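Local coordinates for protein N-acetyl-beta-D glucosaminidase (PDB 4ZM6) that binds acetyl coenzyme A and probably combines beta-N-acetylglucosaminidase activity of glycoside hydrolase family 3 with GCN5-related glucosamine N-acetyltransferase activity, at residues D682-H687 with W835-D840. Numbering follows the deposited sequence.
Sequences DDNLVH and WVELLD
His-687 CG lies anti to the carbonyl carbon (chi1 -46°), within touching distance of Leu-839 CD1, while Trp-835 CG stands anti to its backbone N (chi1 -171°), near Val-686 CG1. Between them the chains form a G1 beta bulge: Trp-835 and Val-836 both face His-687 at the point where strand 830-836 ends and the chain turns a corner. The bulge joins the two acetyltransferase regions of the chain, since strand 686-692, which belongs by sequence to the first, acetyl-CoA-binding region, pairs antiparallel with strands 830-836 and 847-857 of the second.

Two backbone bonds hold His-687 and Val-836 as a hydrogen-bonded pair. Val-836 N reaches His-687 O at 2.8 Å and is nearly straight (166°); the return bond, His-687 N to Val-836 O at 3.2 Å, is more bent. The same Val-836 O lies at the edge of the imidazole, near its plane and 3.7 Å from His-687 CD2. Over one face of that ring sits the methyl Leu-839 CD2, a CH-pi contact 4.0 Å from the ring centroid, and the companion methyl Leu-839 CD1 leans on His-687 CD2. His-687 ND1 is hydrogen-bonded to Ser-852 OG, on strand 847-857, a bond that would limit the ring's rotation.

Val-686 and the indole meet obliquely, with CG1 of the valine against the pyrrole part at CD1. The indole also packs on Thr-652, Arg-655 and Pro-658, loop residues of the first region. The second methyl, Val-686 CG2, lies 4.1 Å from Glu-837 CD. At the bulge itself Trp-835 N comes within 3.1 Å of His-687 O at too poor an angle to bond, and is hydrogen-bonded instead to OD1 of Asp-688.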
# COMPACT_ATOMS: atom_id res chain seq x y z
N ASP A 682 27.43 -21.41 -7.14
CA ASP A 682 28.54 -22.22 -6.64
C ASP A 682 29.26 -22.93 -7.77
O ASP A 682 28.69 -23.18 -8.83
CB ASP A 682 28.03 -23.26 -5.63
CG ASP A 682 27.50 -22.64 -4.35
OD1 ASP A 682 27.25 -21.42 -4.31
OD2 ASP A 682 27.31 -23.40 -3.38
N ASP A 683 30.53 -23.27 -7.53
CA ASP A 683 31.36 -23.97 -8.52
C ASP A 683 30.96 -25.43 -8.68
O ASP A 683 30.92 -25.96 -9.79
CB ASP A 683 32.84 -23.91 -8.11
CG ASP A 683 33.37 -22.49 -8.00
OD1 ASP A 683 32.84 -21.59 -8.70
OD2 ASP A 683 34.33 -22.27 -7.23
N ASN A 684 30.68 -26.07 -7.55
CA ASN A 684 30.34 -27.49 -7.50
C ASN A 684 28.84 -27.71 -7.53
O ASN A 684 28.06 -26.78 -7.30
CB ASN A 684 30.93 -28.14 -6.24
CG ASN A 684 30.42 -27.49 -4.96
OD1 ASN A 684 29.43 -27.94 -4.38
ND2 ASN A 684 31.10 -26.43 -4.52
N LEU A 685 28.43 -28.94 -7.82
CA LEU A 685 27.02 -29.31 -7.87
C LEU A 685 26.54 -29.91 -6.55
O LEU A 685 27.33 -30.15 -5.64
CB LEU A 685 26.75 -30.29 -9.01
CG LEU A 685 26.90 -29.75 -10.44
CD1 LEU A 685 26.54 -30.84 -11.44
CD2 LEU A 685 26.04 -28.52 -10.68
N VAL A 686 25.23 -30.12 -6.47
CA VAL A 686 24.57 -30.72 -5.33
C VAL A 686 23.55 -31.70 -5.91
O VAL A 686 22.99 -31.43 -6.97
CB VAL A 686 23.92 -29.62 -4.46
CG1 VAL A 686 22.56 -30.05 -3.91
CG2 VAL A 686 24.85 -29.23 -3.32
N HIS A 687 23.32 -32.82 -5.22
CA HIS A 687 22.60 -33.95 -5.82
C HIS A 687 21.40 -34.46 -5.02
O HIS A 687 21.40 -34.42 -3.78
CB HIS A 687 23.57 -35.11 -6.01
CG HIS A 687 24.87 -34.72 -6.63
ND1 HIS A 687 25.04 -34.61 -7.99
CD2 HIS A 687 26.06 -34.39 -6.07
CE1 HIS A 687 26.29 -34.24 -8.25
NE2 HIS A 687 26.92 -34.10 -7.10
N TRP A 835 19.30 -33.57 -1.72
CA TRP A 835 20.27 -32.53 -1.39
C TRP A 835 21.42 -33.08 -0.55
O TRP A 835 21.50 -32.81 0.65
CB TRP A 835 19.57 -31.36 -0.68
CG TRP A 835 20.42 -30.12 -0.47
CD1 TRP A 835 21.77 -29.99 -0.65
CD2 TRP A 835 19.96 -28.85 -0.01
NE1 TRP A 835 22.17 -28.71 -0.35
CE2 TRP A 835 21.08 -27.99 0.05
CE3 TRP A 835 18.70 -28.34 0.36
CZ2 TRP A 835 20.99 -26.66 0.47
CZ3 TRP A 835 18.61 -27.02 0.78
CH2 TRP A 835 19.75 -26.19 0.83
N VAL A 836 22.29 -33.85 -1.19
CA VAL A 836 23.48 -34.39 -0.53
C VAL A 836 24.69 -34.37 -1.47
O VAL A 836 24.54 -34.27 -2.69
CB VAL A 836 23.27 -35.83 -0.01
CG1 VAL A 836 22.22 -35.85 1.09
CG2 VAL A 836 22.89 -36.78 -1.15
N GLU A 837 25.87 -34.48 -0.87
CA GLU A 837 27.13 -34.41 -1.60
C GLU A 837 28.02 -35.64 -1.45
O GLU A 837 28.74 -36.00 -2.38
CB GLU A 837 27.91 -33.17 -1.16
CG GLU A 837 27.11 -31.88 -1.24
CD GLU A 837 27.99 -30.65 -1.18
OE1 GLU A 837 27.84 -29.87 -0.21
OE2 GLU A 837 28.83 -30.46 -2.10
N LEU A 838 27.99 -36.29 -0.28
CA LEU A 838 28.83 -37.46 -0.02
C LEU A 838 28.30 -38.69 -0.76
O LEU A 838 27.70 -39.58 -0.16
CB LEU A 838 28.94 -37.72 1.50
CG LEU A 838 29.98 -36.93 2.31
CD1 LEU A 838 30.54 -35.70 1.59
CD2 LEU A 838 29.42 -36.54 3.67
N LEU A 839 28.54 -38.71 -2.07
CA LEU A 839 27.98 -39.74 -2.95
C LEU A 839 28.56 -41.13 -2.70
O LEU A 839 27.86 -42.12 -2.91
CB LEU A 839 28.18 -39.35 -4.42
CG LEU A 839 27.06 -38.56 -5.11
CD1 LEU A 839 26.37 -37.58 -4.17
CD2 LEU A 839 27.61 -37.83 -6.33
N ASP A 840 29.81 -41.20 -2.25
CA ASP A 840 30.43 -42.49 -1.93
C ASP A 840 29.86 -43.10 -0.66
O ASP A 840 29.84 -44.33 -0.51
CB ASP A 840 31.96 -42.34 -1.83
CG ASP A 840 32.62 -42.15 -3.19
OD1 ASP A 840 32.09 -42.68 -4.19
OD2 ASP A 840 33.67 -41.48 -3.25